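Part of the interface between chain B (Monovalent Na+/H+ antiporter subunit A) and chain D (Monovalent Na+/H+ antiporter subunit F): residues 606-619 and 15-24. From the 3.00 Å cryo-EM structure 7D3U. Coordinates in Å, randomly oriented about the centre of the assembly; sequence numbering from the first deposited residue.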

# COMPACT_ATOMS: atom_id res chain seq x y z
N VAL B 606 -3.93 -13.68 -35.67
CA VAL B 606 -3.24 -14.37 -34.59
C VAL B 606 -1.77 -14.56 -34.92
O VAL B 606 -0.89 -14.35 -34.08
CB VAL B 606 -3.93 -15.72 -34.29
CG1 VAL B 606 -2.96 -16.68 -33.63
CG2 VAL B 606 -5.13 -15.49 -33.40
N VAL B 607 -1.47 -14.93 -36.17
CA VAL B 607 -0.08 -15.13 -36.58
C VAL B 607 0.67 -13.81 -36.57
O VAL B 607 1.82 -13.74 -36.13
CB VAL B 607 -0.03 -15.81 -37.96
CG1 VAL B 607 1.27 -15.48 -38.67
CG2 VAL B 607 -0.20 -17.31 -37.82
N LEU B 608 0.04 -12.74 -37.06
CA LEU B 608 0.69 -11.44 -37.05
C LEU B 608 0.96 -10.97 -35.63
O LEU B 608 2.03 -10.40 -35.34
CB LEU B 608 -0.14 -10.41 -37.81
CG LEU B 608 -0.03 -10.55 -39.33
CD1 LEU B 608 -0.93 -9.55 -40.01
CD2 LEU B 608 1.41 -10.36 -39.76
N LEU B 609 0.03 -11.22 -34.71
CA LEU B 609 0.24 -10.81 -33.32
C LEU B 609 1.34 -11.63 -32.67
O LEU B 609 2.16 -11.09 -31.92
CB LEU B 609 -1.06 -10.95 -32.54
CG LEU B 609 -1.06 -10.32 -31.14
CD1 LEU B 609 -0.74 -8.85 -31.23
CD2 LEU B 609 -2.40 -10.54 -30.47
N VAL B 610 1.37 -12.94 -32.93
CA VAL B 610 2.43 -13.79 -32.39
C VAL B 610 3.79 -13.34 -32.91
O VAL B 610 4.77 -13.25 -32.16
CB VAL B 610 2.16 -15.26 -32.72
CG1 VAL B 610 3.41 -16.10 -32.53
CG2 VAL B 610 1.02 -15.79 -31.87
N VAL B 611 3.87 -13.03 -34.21
CA VAL B 611 5.13 -12.61 -34.80
C VAL B 611 5.57 -11.28 -34.22
O VAL B 611 6.75 -11.09 -33.90
CB VAL B 611 5.00 -12.57 -36.33
CG1 VAL B 611 5.98 -11.59 -36.92
CG2 VAL B 611 5.21 -13.95 -36.92
N GLY B 612 4.64 -10.33 -34.07
CA GLY B 612 5.00 -9.05 -33.47
C GLY B 612 5.46 -9.19 -32.03
O GLY B 612 6.45 -8.57 -31.63
N THR B 613 4.78 -10.02 -31.25
CA THR B 613 5.16 -10.22 -29.86
C THR B 613 6.53 -10.89 -29.75
O THR B 613 7.35 -10.50 -28.91
CB THR B 613 4.11 -11.05 -29.13
OG1 THR B 613 2.85 -10.37 -29.19
CG2 THR B 613 4.49 -11.25 -27.68
N ALA B 614 6.80 -11.88 -30.60
CA ALA B 614 8.11 -12.53 -30.58
C ALA B 614 9.20 -11.56 -31.00
O ALA B 614 10.27 -11.51 -30.37
CB ALA B 614 8.10 -13.76 -31.48
N ALA B 615 8.96 -10.76 -32.04
CA ALA B 615 9.95 -9.79 -32.47
C ALA B 615 10.17 -8.72 -31.41
O ALA B 615 11.26 -8.13 -31.35
CB ALA B 615 9.52 -9.15 -33.79
N MET B 616 9.17 -8.45 -30.58
CA MET B 616 9.36 -7.48 -29.50
C MET B 616 10.15 -8.08 -28.35
O MET B 616 11.01 -7.42 -27.77
CB MET B 616 8.01 -6.97 -29.00
CG MET B 616 8.13 -5.96 -27.87
SD MET B 616 6.54 -5.50 -27.17
CE MET B 616 5.58 -5.31 -28.66
N VAL B 617 9.87 -9.34 -28.00
CA VAL B 617 10.54 -9.94 -26.85
C VAL B 617 11.95 -10.42 -27.17
O VAL B 617 12.74 -10.65 -26.25
CB VAL B 617 9.72 -11.09 -26.25
CG1 VAL B 617 8.33 -10.62 -25.89
CG2 VAL B 617 9.66 -12.25 -27.22
N ILE B 618 12.29 -10.59 -28.45
CA ILE B 618 13.66 -10.96 -28.82
C ILE B 618 14.42 -9.78 -29.41
O ILE B 618 15.54 -9.96 -29.91
CB ILE B 618 13.68 -12.17 -29.76
CG1 ILE B 618 13.35 -11.75 -31.19
CG2 ILE B 618 12.72 -13.24 -29.28
CD1 ILE B 618 13.44 -12.87 -32.19
N SER B 619 13.85 -8.58 -29.37
CA SER B 619 14.52 -7.41 -29.92
C SER B 619 15.61 -6.93 -28.96
O SER B 619 15.35 -6.68 -27.78
CB SER B 619 13.52 -6.28 -30.17
OG SER B 619 14.02 -5.36 -31.11
N ALA D 15 3.48 -9.56 -45.02
CA ALA D 15 3.73 -9.00 -43.70
C ALA D 15 4.70 -9.88 -42.91
O ALA D 15 5.57 -9.37 -42.20
CB ALA D 15 2.42 -8.83 -42.94
N VAL D 16 4.57 -11.20 -43.04
CA VAL D 16 5.46 -12.11 -42.33
C VAL D 16 6.89 -11.98 -42.86
O VAL D 16 7.85 -11.96 -42.08
CB VAL D 16 4.95 -13.55 -42.42
CG1 VAL D 16 6.00 -14.53 -41.96
CG2 VAL D 16 3.68 -13.71 -41.60
N LEU D 17 7.05 -11.88 -44.18
CA LEU D 17 8.39 -11.72 -44.75
C LEU D 17 9.01 -10.39 -44.31
O LEU D 17 10.18 -10.33 -43.92
CB LEU D 17 8.32 -11.81 -46.27
CG LEU D 17 7.90 -13.17 -46.84
CD1 LEU D 17 7.84 -13.12 -48.35
CD2 LEU D 17 8.85 -14.26 -46.37
N SER D 18 8.23 -9.31 -44.38
CA SER D 18 8.75 -8.02 -43.97
C SER D 18 9.05 -7.99 -42.47
O SER D 18 9.98 -7.29 -42.04
CB SER D 18 7.78 -6.91 -44.34
OG SER D 18 8.26 -5.65 -43.91
N SER D 19 8.31 -8.74 -41.67
CA SER D 19 8.63 -8.81 -40.25
C SER D 19 9.88 -9.65 -40.00
O SER D 19 10.61 -9.40 -39.04
CB SER D 19 7.46 -9.37 -39.45
OG SER D 19 7.74 -9.32 -38.07
N TYR D 20 10.12 -10.66 -40.84
CA TYR D 20 11.41 -11.35 -40.78
C TYR D 20 12.54 -10.38 -41.06
O TYR D 20 13.58 -10.41 -40.39
CB TYR D 20 11.46 -12.50 -41.78
CG TYR D 20 12.87 -12.84 -42.20
CD1 TYR D 20 13.71 -13.55 -41.36
CD2 TYR D 20 13.37 -12.44 -43.43
CE1 TYR D 20 15.01 -13.86 -41.73
CE2 TYR D 20 14.65 -12.74 -43.81
CZ TYR D 20 15.47 -13.45 -42.96
OH TYR D 20 16.76 -13.75 -43.35
N ARG D 21 12.37 -9.50 -42.05
CA ARG D 21 13.37 -8.46 -42.29
C ARG D 21 13.49 -7.54 -41.08
O ARG D 21 14.59 -7.11 -40.73
CB ARG D 21 13.02 -7.66 -43.54
CG ARG D 21 13.83 -6.38 -43.73
CD ARG D 21 15.33 -6.64 -43.71
NE ARG D 21 15.77 -7.52 -44.79
CZ ARG D 21 16.96 -8.09 -44.84
NH1 ARG D 21 17.28 -8.88 -45.85
NH2 ARG D 21 17.84 -7.88 -43.87
N MET D 22 12.37 -7.24 -40.43
CA MET D 22 12.40 -6.46 -39.19
C MET D 22 13.27 -7.13 -38.14
O MET D 22 14.05 -6.46 -37.44
CB MET D 22 10.99 -6.28 -38.65
CG MET D 22 10.96 -5.77 -37.23
SD MET D 22 9.34 -5.15 -36.77
CE MET D 22 9.37 -3.60 -37.65
N ILE D 23 13.16 -8.45 -38.00
CA ILE D 23 13.88 -9.16 -36.94
C ILE D 23 15.37 -9.20 -37.25
O ILE D 23 16.20 -8.79 -36.44
CB ILE D 23 13.30 -10.57 -36.76
CG1 ILE D 23 11.90 -10.49 -36.16
CG2 ILE D 23 14.21 -11.40 -35.88
CD1 ILE D 23 11.23 -11.83 -36.00
N ARG D 24 15.73 -9.69 -38.44
CA ARG D 24 17.12 -9.84 -38.83
C ARG D 24 17.68 -8.60 -39.51
O ARG D 24 18.65 -8.71 -40.27
CB ARG D 24 17.26 -11.06 -39.75
CG ARG D 24 18.59 -11.78 -39.61
CD ARG D 24 18.72 -12.87 -40.66
NE ARG D 24 20.05 -13.47 -40.65
CZ ARG D 24 21.12 -12.93 -41.23
NH1 ARG D 24 21.01 -11.77 -41.87
NH2 ARG D 24 22.29 -13.55 -41.18

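Two helices from different subunits run side by side here, their N-to-C directions only 4° apart and their axes 10.4 Å apart at closest approach. Because they are so nearly parallel, the contact does not cross at one point and splay apart; it recurs along the helices in a regular register. L608(B) lies beside V16(D), V611(B) beside S19(D) and A615(B) beside I23(D), an offset of three and then four residues on one chain and the same on the other. That spacing is the helical repeat, and it brings a contact residue back to the same face at each turn.

The residue that covers most surface is I23(D), at the C-terminal end of its helix. Its CA-to-CB bond points sideways, but the end of the side chain comes nearer, and with chi1 in m and chi2 in t it meets two residues of chain B. CG1 of I23(D) packs against CB of A615(B) at 3.6 Å, and CG2 of I23(D) lies 4.0 Å from CD1 of I618(B). The CA-to-CB bond of A615(B) points toward chain D, and the side chain ends at that methyl. Here the backbones are closest among the register pairs: CA of A615(B) is 6.0 Å from CA of I23(D). The small side chain of A615(B) leaves room for the backbones to come near while the isoleucine still packs against its methyl. I618(B), just past the helix, extends the apolar patch.

V16(D) anchors the other end. It too points sideways, and its CG2 approaches CG1 of V607(B) at 4.2 Å and CD2 of L608(B) at 4.4 Å. The same CD2 of L608(B) makes a tighter contact, 3.7 Å, with CB of A15(D). Here the pattern is reversed: the alanine is on chain D, and the longer side chain reaching it comes from chain B.

Between these ends sits V611(B), pointing toward chain D. Its CG1 lies 3.1 Å from OG of S19(D), a close approach for a methyl carbon and a hydroxyl oxygen. A methyl offers no hydrogen-bonding group, so this is contact by packing alone.

No hydrogen bond crosses between the stretches. Within each helix, backbone bonds run from residue to residue four back, as in A615(B) N to V611(B) O and I23(D) N to S19(D) O, both 2.9 Å; the close contacts across the stretches are between side chains. The rule to read from the 360 Å² buried, both sides summed, is modest: parallel helices in matched register, small residues set against larger apolar ones at both ends, and close packing of side chains.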